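Local coordinates for protein O-succinylhomoserine sulfhydrylase (PDB 3NDN) that probably catalyses the pyridoxal-phosphate-dependent formation of L-homocysteine from O-succinyl-L-homoserine and hydrogen sulfide in methionine biosynthesis, at residues 36-39 against 43-46; 87-92 against 269-274; 150-153 against 157-160; 172-175 against 181-184; 293-298 against 329-334. All blocks are in the same frame, centred on the assembly; numbering follows the deposited sequence. Where two conformers were deposited one is given.

Contact 1. Residues 36-39 against 43-46; sequences MLRS and ETAE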
# COMPACT_ATOMS: atom_id res chain seq x y z
N MET A 36 2.03 8.04 -19.25
CA MET A 36 1.06 7.02 -18.79
C MET A 36 0.97 5.88 -19.78
O MET A 36 1.18 6.07 -20.97
CB MET A 36 -0.34 7.63 -18.64
CG MET A 36 -0.42 8.78 -17.67
SD MET A 36 -2.13 9.21 -17.31
CE MET A 36 -2.68 9.96 -18.84
N LEU A 37 0.63 4.70 -19.26
CA LEU A 37 0.39 3.47 -20.05
C LEU A 37 -0.86 2.74 -19.52
O LEU A 37 -0.74 1.77 -18.74
CB LEU A 37 1.61 2.55 -19.91
CG LEU A 37 2.92 2.80 -20.66
CD1 LEU A 37 4.11 2.35 -19.80
CD2 LEU A 37 2.90 2.08 -22.01
N ARG A 38 -2.06 3.19 -19.91
CA ARG A 38 -3.31 2.62 -19.40
C ARG A 38 -3.53 1.20 -19.93
O ARG A 38 -3.19 0.92 -21.10
CB ARG A 38 -4.51 3.53 -19.73
CG ARG A 38 -4.54 4.84 -18.92
CD ARG A 38 -5.68 5.79 -19.33
NE ARG A 38 -5.84 6.91 -18.38
CZ ARG A 38 -6.16 8.16 -18.71
NH1 ARG A 38 -6.32 8.52 -19.99
NH2 ARG A 38 -6.29 9.09 -17.76
N SER A 39 -4.06 0.32 -19.08
CA SER A 39 -4.51 -1.03 -19.50
C SER A 39 -5.81 -0.99 -20.31
O SER A 39 -6.43 0.07 -20.45
CB SER A 39 -4.71 -1.93 -18.27
OG SER A 39 -6.02 -1.79 -17.74
N GLU A 43 -8.57 2.58 -16.83
CA GLU A 43 -8.53 3.27 -15.55
C GLU A 43 -8.04 4.71 -15.73
O GLU A 43 -7.11 4.96 -16.50
CB GLU A 43 -7.63 2.49 -14.54
CG GLU A 43 -6.13 2.41 -14.90
CD GLU A 43 -5.75 1.38 -15.97
OE1 GLU A 43 -6.60 0.55 -16.37
OE2 GLU A 43 -4.56 1.37 -16.38
N THR A 44 -8.64 5.65 -15.00
CA THR A 44 -8.24 7.07 -15.03
C THR A 44 -6.88 7.32 -14.36
O THR A 44 -5.96 7.90 -14.97
CB THR A 44 -9.31 7.96 -14.41
OG1 THR A 44 -10.52 7.79 -15.15
CG2 THR A 44 -8.89 9.45 -14.48
N ALA A 45 -6.77 6.86 -13.11
CA ALA A 45 -5.54 6.90 -12.32
C ALA A 45 -4.57 5.74 -12.59
O ALA A 45 -5.00 4.63 -12.99
CB ALA A 45 -5.89 6.97 -10.83
N GLU A 46 -3.29 6.01 -12.37
CA GLU A 46 -2.18 5.09 -12.69
C GLU A 46 -2.16 3.77 -11.88
O GLU A 46 -2.21 3.78 -10.66
CB GLU A 46 -0.83 5.83 -12.59
CG GLU A 46 -0.63 7.02 -13.58
CD GLU A 46 -1.31 8.33 -13.13
OE1 GLU A 46 -2.16 8.34 -12.20
OE2 GLU A 46 -0.98 9.38 -13.73
O HOH W 1 -1.94 0.20 -16.63
O HOH W 2 -3.57 6.39 -15.81
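The backbone doubles back between R38 and E43, whose CA atoms lie 6.5 Å apart, in a tight irregular loop between helix 27-33 and helix 59-66, with no helix or strand in either limb. This is the N-terminal arm of the trans-sulfuration enzymes, an extended region that lies on neighbouring subunits of the homotetramer. The carboxylate of E43 closes the turn from inside. Its CG stands between the backbone N and the carbonyl carbon (chi1 65°), and the bend that follows at chi2 brings both oxygens back to S39. The backbone N of S39 donates to E43 OE2 over 2.9 Å, from the syn side but 25° out of the carboxylate plane, while S39 OG donates to the syn lone pair of E43 OE1 at 2.8 Å. S39 thus holds both oxygens and limits rotation of the carboxylate. A water also joins L37 O to E43 OE2.

R38 reaches across with its chain extended from CG to NE. Its NH2 meets T44 O at the guanidinium edge, in the carbonyl plane and on a lone pair, 3.1 Å away; NH1 forms a salt bridge with D355 of a third subunit. Y49 of a second subunit packs on S39 and E43, and K364 of the third on M36 and R38, placing the loop at subunit interfaces. M36 lays CE against one face of the R38 guanidinium, off-centre, 3.8 Å above its plane. The E46 carboxylate makes salt bridges with R89, K272 and K364 of the third subunit, and across this contact E46 OE2 comes within 3.8 Å of M36 SD.

Contact 2. Residues 87-92 against 269-274; sequences EERLRL and VLLKGL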
# COMPACT_ATOMS: atom_id res chain seq x y z
N GLU A 87 9.74 6.89 -14.39
CA GLU A 87 10.96 7.21 -15.18
C GLU A 87 10.62 8.18 -16.33
O GLU A 87 11.32 9.17 -16.54
CB GLU A 87 11.60 5.95 -15.76
CG GLU A 87 12.38 5.06 -14.76
CD GLU A 87 12.76 3.67 -15.31
OE1 GLU A 87 12.15 3.24 -16.32
OE2 GLU A 87 13.66 3.00 -14.72
N GLU A 88 9.54 7.88 -17.05
CA GLU A 88 9.19 8.71 -18.22
C GLU A 88 8.62 10.08 -17.86
O GLU A 88 8.91 11.08 -18.53
CB GLU A 88 8.28 7.94 -19.18
CG GLU A 88 7.85 8.73 -20.42
CD GLU A 88 8.90 8.80 -21.52
OE1 GLU A 88 10.04 8.29 -21.33
OE2 GLU A 88 8.57 9.38 -22.60
N ARG A 89 7.79 10.13 -16.81
CA ARG A 89 7.27 11.41 -16.32
C ARG A 89 8.40 12.36 -15.88
O ARG A 89 8.41 13.54 -16.25
CB ARG A 89 6.22 11.19 -15.19
CG ARG A 89 5.51 12.48 -14.70
CD ARG A 89 4.26 12.14 -13.85
NE ARG A 89 3.21 11.50 -14.66
CZ ARG A 89 2.01 11.12 -14.22
NH1 ARG A 89 1.14 10.56 -15.06
NH2 ARG A 89 1.67 11.27 -12.93
N LEU A 90 9.38 11.86 -15.11
CA LEU A 90 10.52 12.68 -14.69
C LEU A 90 11.39 13.08 -15.91
O LEU A 90 11.86 14.22 -15.98
CB LEU A 90 11.39 11.95 -13.62
CG LEU A 90 12.60 12.69 -13.01
CD1 LEU A 90 12.25 14.06 -12.41
CD2 LEU A 90 13.39 11.80 -12.00
N ARG A 91 11.57 12.17 -16.85
CA ARG A 91 12.36 12.43 -18.08
C ARG A 91 11.72 13.57 -18.89
O ARG A 91 12.42 14.46 -19.40
CB ARG A 91 12.49 11.16 -18.95
CG ARG A 91 13.50 11.28 -20.15
CD ARG A 91 13.22 10.24 -21.28
NE ARG A 91 11.91 10.41 -21.93
CZ ARG A 91 11.55 11.44 -22.69
NH1 ARG A 91 12.38 12.47 -22.92
NH2 ARG A 91 10.32 11.46 -23.22
N LEU A 92 10.39 13.55 -18.99
CA LEU A 92 9.62 14.60 -19.69
C LEU A 92 9.78 15.96 -19.02
O LEU A 92 10.02 16.95 -19.71
CB LEU A 92 8.13 14.25 -19.81
CG LEU A 92 7.80 13.20 -20.89
CD1 LEU A 92 6.43 12.55 -20.64
CD2 LEU A 92 7.86 13.81 -22.30
N VAL A 269 3.96 6.02 -5.38
CA VAL A 269 4.02 7.19 -4.49
C VAL A 269 4.68 8.42 -5.17
O VAL A 269 4.13 9.55 -5.15
CB VAL A 269 4.71 6.88 -3.12
CG1 VAL A 269 4.85 8.18 -2.29
CG2 VAL A 269 3.91 5.84 -2.34
N LEU A 270 5.84 8.19 -5.80
CA LEU A 270 6.63 9.24 -6.41
C LEU A 270 6.03 9.83 -7.70
O LEU A 270 6.10 11.02 -7.89
CB LEU A 270 8.08 8.77 -6.64
CG LEU A 270 8.84 8.36 -5.37
CD1 LEU A 270 10.25 7.85 -5.69
CD2 LEU A 270 8.92 9.52 -4.36
N LEU A 271 5.47 8.99 -8.58
CA LEU A 271 4.85 9.49 -9.82
C LEU A 271 3.60 10.36 -9.55
O LEU A 271 3.31 11.30 -10.31
CB LEU A 271 4.53 8.31 -10.80
CG LEU A 271 3.39 7.32 -10.53
CD1 LEU A 271 2.00 7.87 -11.07
CD2 LEU A 271 3.66 5.94 -11.15
N LYS A 272 2.88 10.06 -8.47
CA LYS A 272 1.74 10.85 -8.09
C LYS A 272 2.27 12.15 -7.42
O LYS A 272 1.67 13.20 -7.57
CB LYS A 272 0.79 10.08 -7.15
CG LYS A 272 0.13 8.82 -7.77
CD LYS A 272 -0.71 9.13 -9.04
CE LYS A 272 -2.08 9.69 -8.69
NZ LYS A 272 -2.89 10.01 -9.93
N GLY A 273 3.41 12.06 -6.74
CA GLY A 273 4.04 13.30 -6.19
C GLY A 273 4.46 14.29 -7.28
O GLY A 273 4.43 15.52 -7.09
N LEU A 274 4.83 13.76 -8.44
CA LEU A 274 5.29 14.60 -9.56
C LEU A 274 4.15 15.48 -10.13
O LEU A 274 4.39 16.54 -10.71
CB LEU A 274 5.93 13.75 -10.66
CG LEU A 274 7.35 13.19 -10.41
CD1 LEU A 274 7.70 12.25 -11.57
CD2 LEU A 274 8.41 14.31 -10.27
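With CG swung opposite the backbone N (chi1 -174°) and the chain kinked at chi3 (-67°), R89 leaves helix 81-94, passes L274 and brings its guanidinium to the carbonyl of L271. The bond from R89 NH2 to L271 O is 3.1 Å long and noticeably bent, with an angle of 142° at the hydrogen; the donor stands above the carbonyl plane. L271 CD1 lies 3.9 Å from R89 NH2, an apolar neighbour beside the polar end.

The rest of the guanidinium is also engaged. NH1 forms a salt bridge with E46, NE donates to G34 O, and NH2 has a further salt-bridge partner in E275. This buried arginine is therefore held at all three nitrogens; E46 and E275, which also pair with K272, probably balance the two buried positive charges in part.

The stem of R89 does the apolar work. It and L274 run antiparallel alongside each other, R89 CG resting 3.8 Å from L274 CD1 and R89 CD 3.9 Å from L274 CB. L274 CD1 also touches the next residue, lying 3.9 Å from L90 N and 4.2 Å from L90 CB. L274 also packs on F86, while L271 fills in against T82 and V85. The arrangement is a buried helix-helix contact in the large PLP-binding domain, where an arginine from helix 81-94 meets a carbonyl near the end of helix 264-273.

Contact 3. Residues 150-153 against 157-160; sequences FVDG and SQWE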
# COMPACT_ATOMS: atom_id res chain seq x y z
N PHE A 150 40.24 16.65 -5.38
CA PHE A 150 39.25 17.62 -4.88
C PHE A 150 39.68 19.06 -5.18
O PHE A 150 40.86 19.37 -5.20
CB PHE A 150 39.01 17.44 -3.37
CG PHE A 150 38.16 16.23 -3.02
CD1 PHE A 150 36.78 16.24 -3.24
CD2 PHE A 150 38.74 15.10 -2.45
CE1 PHE A 150 35.99 15.13 -2.92
CE2 PHE A 150 37.95 13.97 -2.12
CZ PHE A 150 36.57 14.00 -2.36
N VAL A 151 38.69 19.92 -5.46
CA VAL A 151 38.90 21.36 -5.65
C VAL A 151 37.88 22.15 -4.84
O VAL A 151 36.83 21.61 -4.45
CB VAL A 151 38.77 21.80 -7.14
CG1 VAL A 151 39.84 21.13 -8.01
CG2 VAL A 151 37.36 21.53 -7.68
N ASP A 152 38.16 23.43 -4.58
CA ASP A 152 37.15 24.33 -4.03
C ASP A 152 36.20 24.75 -5.15
O ASP A 152 36.61 25.41 -6.11
CB ASP A 152 37.77 25.56 -3.36
CG ASP A 152 38.64 25.22 -2.16
OD1 ASP A 152 38.29 24.32 -1.36
OD2 ASP A 152 39.69 25.88 -2.00
N GLY A 153 34.93 24.37 -5.02
CA GLY A 153 33.93 24.54 -6.08
C GLY A 153 33.76 25.93 -6.68
O GLY A 153 33.46 26.05 -7.88
N SER A 157 40.02 28.84 -11.14
CA SER A 157 41.44 28.59 -11.42
C SER A 157 41.88 27.21 -10.89
O SER A 157 42.80 26.60 -11.43
CB SER A 157 42.34 29.72 -10.92
OG SER A 157 42.45 29.76 -9.51
N GLN A 158 41.19 26.72 -9.86
CA GLN A 158 41.47 25.38 -9.32
C GLN A 158 40.88 24.30 -10.23
O GLN A 158 41.50 23.25 -10.43
CB GLN A 158 40.93 25.21 -7.90
CG GLN A 158 41.61 26.05 -6.83
CD GLN A 158 41.09 25.76 -5.43
OE1 GLN A 158 40.91 24.60 -5.05
NE2 GLN A 158 40.86 26.81 -4.66
N TRP A 159 39.68 24.56 -10.76
CA TRP A 159 39.06 23.70 -11.77
C TRP A 159 39.97 23.60 -13.00
O TRP A 159 40.17 22.52 -13.55
CB TRP A 159 37.68 24.24 -12.19
CG TRP A 159 36.50 23.97 -11.22
CD1 TRP A 159 35.85 24.89 -10.44
CD2 TRP A 159 35.85 22.71 -10.97
NE1 TRP A 159 34.84 24.29 -9.72
CE2 TRP A 159 34.81 22.95 -10.02
CE3 TRP A 159 36.03 21.40 -11.45
CZ2 TRP A 159 33.97 21.92 -9.54
CZ3 TRP A 159 35.19 20.38 -10.97
CH2 TRP A 159 34.17 20.65 -10.03
N GLU A 160 40.52 24.74 -13.43
CA GLU A 160 41.38 24.76 -14.61
C GLU A 160 42.63 23.90 -14.41
O GLU A 160 42.97 23.08 -15.27
CB GLU A 160 41.72 26.20 -15.03
CG GLU A 160 42.50 26.28 -16.35
CD GLU A 160 42.28 27.60 -17.09
OE1 GLU A 160 41.81 28.58 -16.47
OE2 GLU A 160 42.58 27.64 -18.30
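D152 and G153, just past strand 147-151, share three hydrogen bonds with Q158 and W159 of helix 156-162. The amide of Q158 faces D152 with both of its ends. Its OE1 accepts from the backbone N of D152 at 3.0 Å in a nearly straight bond (175°), the donor standing well above the carbonyl plane. Its NE2 donates to D152 OD2 at 3.1 Å; the oxygen lies in the amide plane but is approached on its anti side and tilted out of the carboxylate plane, and the carboxylate and amide planes are turned 72° apart. This two-point grip fixes which way round the amide sits. Beyond CG the Q158 chain is extended, which carries the amide far enough to reach the loop. D152 has a stronger partner in R127, which forms a salt bridge with OD1, and Q158 NE2 also donates to D155. The third bond comes from W159 NE1, which meets G153 O in the plane of the indole at 2.9 Å.

The setting is a tight strand-to-helix connection at the edge of the seven-stranded sheet of the PLP-binding domain: strand 147-151 is an outermost strand within this chain, and the helix that follows packs against it through V151.

Apolar contact centres on V151. Its CG2 sits over the face of W159, 3.7 Å from the centroid of the six-membered ring and just 8° off the normal, a CH-pi contact. V151 CG1 turns instead to the helix backbone, 3.6 Å from Q158 O. Farther out, the indole packs on V124 of the adjacent strand and on V188 and L191 of helix 185-194.

Contact 4. Residues 172-175 against 181-184; sequences FETP and SLVD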
# COMPACT_ATOMS: atom_id res chain seq x y z
N PHE A 172 29.73 17.66 -8.85
CA PHE A 172 29.49 18.74 -7.86
C PHE A 172 27.99 18.93 -7.55
O PHE A 172 27.14 18.45 -8.31
CB PHE A 172 30.13 20.08 -8.28
CG PHE A 172 29.61 20.65 -9.61
CD1 PHE A 172 28.48 21.46 -9.65
CD2 PHE A 172 30.29 20.40 -10.80
CE1 PHE A 172 28.00 21.99 -10.86
CE2 PHE A 172 29.83 20.92 -12.03
CZ PHE A 172 28.67 21.72 -12.07
N GLU A 173 27.69 19.61 -6.44
CA GLU A 173 26.35 20.11 -6.09
C GLU A 173 26.36 21.64 -6.12
O GLU A 173 27.38 22.25 -5.76
CB GLU A 173 25.95 19.70 -4.66
CG GLU A 173 25.93 18.20 -4.35
CD GLU A 173 26.01 17.90 -2.85
OE1 GLU A 173 25.57 18.75 -2.03
OE2 GLU A 173 26.52 16.81 -2.49
N THR A 174 25.24 22.25 -6.54
CA THR A 174 25.07 23.72 -6.44
C THR A 174 23.58 24.11 -6.32
O THR A 174 22.76 23.59 -7.07
CB THR A 174 25.77 24.50 -7.61
OG1 THR A 174 25.66 25.92 -7.38
CG2 THR A 174 25.18 24.16 -8.98
N PRO A 175 23.22 24.94 -5.33
CA PRO A 175 24.04 25.45 -4.21
C PRO A 175 24.51 24.31 -3.28
O PRO A 175 23.94 23.22 -3.34
CB PRO A 175 23.07 26.36 -3.44
CG PRO A 175 21.96 26.71 -4.43
CD PRO A 175 21.84 25.46 -5.29
N SER A 181 27.09 27.93 -1.04
CA SER A 181 28.10 28.36 -2.01
C SER A 181 27.74 27.81 -3.39
O SER A 181 27.19 26.70 -3.49
CB SER A 181 29.48 27.84 -1.56
OG SER A 181 30.49 28.06 -2.53
N LEU A 182 28.03 28.56 -4.46
CA LEU A 182 27.69 28.14 -5.83
C LEU A 182 28.87 27.68 -6.70
O LEU A 182 30.02 28.08 -6.47
CB LEU A 182 26.91 29.25 -6.58
CG LEU A 182 25.73 29.98 -5.92
CD1 LEU A 182 24.96 30.80 -6.95
CD2 LEU A 182 24.77 29.05 -5.21
N VAL A 183 28.57 26.85 -7.70
CA VAL A 183 29.52 26.47 -8.76
C VAL A 183 28.99 27.02 -10.11
O VAL A 183 27.79 26.92 -10.38
CB VAL A 183 29.70 24.93 -8.84
CG1 VAL A 183 30.63 24.53 -9.99
CG2 VAL A 183 30.21 24.37 -7.51
N ASP A 184 29.86 27.63 -10.92
CA ASP A 184 29.47 28.18 -12.23
C ASP A 184 29.29 27.03 -13.25
O ASP A 184 30.28 26.53 -13.79
CB ASP A 184 30.55 29.17 -12.72
CG ASP A 184 30.10 30.06 -13.89
OD1 ASP A 184 29.37 29.60 -14.79
OD2 ASP A 184 30.53 31.23 -13.95
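One hydrogen bond spans this contact, from the backbone N of V183 to T174 OG1, 3.1 Å long and fairly straight at 166°. The hydroxyl is placed for it by a first torsion that sets OG1 opposite the backbone N of T174 (chi1 -175°), pointing across to the returning chain. T174 OG1 also lies close to L182, 3.4 Å from its CA. A longer CA-H...O contact joins P175 CA to S181 O at 3.5 Å.

The apolar contacts fall on both flanks of that bond. V183 covers the F172 ring: CG1 stands over its centre, 3.8 Å from the centroid and 12° off the normal, in a CH-pi contact, while V183 CB approaches F172 CD1 to 3.8 Å. The other methyl of V183, CG2, lies 3.9 Å from E173 O. At the far flank P175 and L182 lie alongside each other with their ends in the same direction, P175 CB 3.6 Å from L182 CD2. The peptide bond before P175 is cis, which turns the chain sharply beyond T174.

V188 of helix 185-194 packs on both F172 and V183, and L317 and A318 of helix 315-321 on L182. D184 then occupies the N-cap of helix 185-194. The whole is the bend at the C-terminal end of strand 169-173, with its return to the following helix, a beta-alpha connection of the PLP-binding domain of this aminotransferase-like fold.

Contact 5. Residues 293-298 against 329-334; sequences EFLNGH and VTFALD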
# COMPACT_ATOMS: atom_id res chain seq x y z
N GLU A 293 14.18 37.34 4.10
CA GLU A 293 14.11 38.79 4.29
C GLU A 293 13.78 39.19 5.74
O GLU A 293 14.31 40.18 6.26
CB GLU A 293 13.11 39.41 3.28
CG GLU A 293 13.57 39.29 1.82
CD GLU A 293 12.47 39.57 0.80
OE1 GLU A 293 11.28 39.66 1.20
OE2 GLU A 293 12.79 39.69 -0.40
N PHE A 294 12.91 38.41 6.40
CA PHE A 294 12.55 38.66 7.80
C PHE A 294 13.74 38.44 8.73
O PHE A 294 14.02 39.27 9.61
CB PHE A 294 11.33 37.80 8.23
CG PHE A 294 11.07 37.83 9.71
CD1 PHE A 294 10.37 38.89 10.29
CD2 PHE A 294 11.55 36.81 10.54
CE1 PHE A 294 10.14 38.92 11.66
CE2 PHE A 294 11.33 36.83 11.92
CZ PHE A 294 10.62 37.89 12.48
N LEU A 295 14.46 37.34 8.53
CA LEU A 295 15.68 37.05 9.29
C LEU A 295 16.78 38.12 9.06
O LEU A 295 17.41 38.59 10.01
CB LEU A 295 16.20 35.64 8.99
CG LEU A 295 15.44 34.47 9.65
CD1 LEU A 295 15.65 33.13 8.90
CD2 LEU A 295 15.81 34.32 11.14
N ASN A 296 16.95 38.52 7.80
CA ASN A 296 17.94 39.54 7.42
C ASN A 296 17.75 40.86 8.18
O ASN A 296 18.73 41.53 8.52
CB ASN A 296 17.89 39.78 5.90
CG ASN A 296 19.04 40.64 5.38
OD1 ASN A 296 20.20 40.45 5.74
ND2 ASN A 296 18.71 41.58 4.50
N GLY A 297 16.50 41.21 8.48
CA GLY A 297 16.20 42.43 9.22
C GLY A 297 16.07 42.32 10.73
O GLY A 297 15.79 43.32 11.40
N HIS A 298 16.29 41.13 11.28
CA HIS A 298 16.09 40.87 12.71
C HIS A 298 17.34 41.18 13.54
O HIS A 298 18.46 40.83 13.13
CB HIS A 298 15.67 39.40 12.91
CG HIS A 298 15.02 39.12 14.23
ND1 HIS A 298 15.74 38.90 15.38
CD2 HIS A 298 13.71 39.03 14.57
CE1 HIS A 298 14.90 38.68 16.38
NE2 HIS A 298 13.67 38.75 15.92
N VAL A 329 16.77 28.05 4.13
CA VAL A 329 17.41 29.30 4.61
C VAL A 329 18.42 29.02 5.75
O VAL A 329 18.06 28.42 6.76
CB VAL A 329 16.36 30.30 5.13
CG1 VAL A 329 17.01 31.66 5.49
CG2 VAL A 329 15.22 30.48 4.11
N THR A 330 19.65 29.49 5.58
CA THR A 330 20.71 29.33 6.59
C THR A 330 21.03 30.70 7.22
O THR A 330 21.08 31.71 6.51
CB THR A 330 21.98 28.69 5.94
OG1 THR A 330 21.63 27.42 5.36
CG2 THR A 330 23.10 28.47 6.97
N PHE A 331 21.21 30.74 8.54
CA PHE A 331 21.61 31.99 9.25
C PHE A 331 22.50 31.77 10.48
O PHE A 331 22.61 30.66 11.00
CB PHE A 331 20.38 32.83 9.62
CG PHE A 331 19.52 32.23 10.72
CD1 PHE A 331 19.61 32.71 12.03
CD2 PHE A 331 18.61 31.20 10.44
CE1 PHE A 331 18.82 32.17 13.05
CE2 PHE A 331 17.81 30.66 11.46
CZ PHE A 331 17.92 31.15 12.76
N ALA A 332 23.13 32.86 10.96
CA ALA A 332 23.97 32.82 12.15
C ALA A 332 23.52 33.85 13.19
O ALA A 332 23.19 35.00 12.85
CB ALA A 332 25.45 33.05 11.79
N LEU A 333 23.48 33.42 14.45
CA LEU A 333 23.12 34.27 15.57
C LEU A 333 24.23 35.26 15.89
O LEU A 333 25.41 34.93 15.77
CB LEU A 333 22.79 33.43 16.82
CG LEU A 333 21.54 32.55 16.76
CD1 LEU A 333 21.55 31.49 17.85
CD2 LEU A 333 20.25 33.37 16.84
N ASP A 334 23.86 36.47 16.31
CA ASP A 334 24.85 37.50 16.69
C ASP A 334 25.12 37.44 18.19
O ASP A 334 24.36 37.98 18.99
CB ASP A 334 24.38 38.89 16.26
CG ASP A 334 25.46 39.97 16.45
OD1 ASP A 334 26.68 39.67 16.43
OD2 ASP A 334 25.09 41.15 16.61
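One face of the F331 ring carries L295 CD2, which sits over its centre 4.0 Å from the centroid and only 3° off the normal, a CH-pi contact. The second methyl of the same leucine, L295 CD1, comes down toward one side of the ring, 3.9 Å from F331 CD2, so both branches of L295 bear on this phenylalanine. The branched end of the leucine thus meets the ring broadside. F331 takes the torsion that sets CG between its backbone N and carbonyl carbon (chi1 70°), which presents the flat of the ring to the helix.

L295 CD1 does double duty: besides the ring it meets V329 CG1 at 4.0 Å. V329 and F331 are two apart on strand 328-333, and both direct their CB toward the helix, so both side chains meet the leucine from the same side of the strand. This is helix-on-sheet packing in the smaller C-terminal domain of the trans-sulfuration fold, where the last turn of the long helix 277-296 packs on a mixed sheet and strand 328-333 runs between strands 301-305 and 392-396.

Neighbouring strands extend the apolar layer. V301 and V304 pack on L295, V304 also touches V329, and V393 and I395 lie against F331. From the opposite side of the strand, T330 OG1 bonds to P178 O and to Q180 NE2.

How the contacts relate
Contact 1 closes a small loop in the N-terminal arm, between helix 27-33 and helix 59-66. Contact 2 then joins helix 81-94 to helix 264-273, far along the chain, and spans most of the PLP-binding domain. Within that span lie contacts 3 and 4, each closing a short loop after a strand of the same sheet, contact 3 onto helix 156-162 and contact 4 onto the segment before helix 185-194; they touch through W159 against F172 and V183. Contact 5 follows contact 2 and ties the end of helix 277-296 to strand 328-333 of the C-terminal sheet. None of the loops cross. Contacts 1 and 2 meet directly through E46; contacts 4 and 5 approach to about 8 Å between nearest atoms.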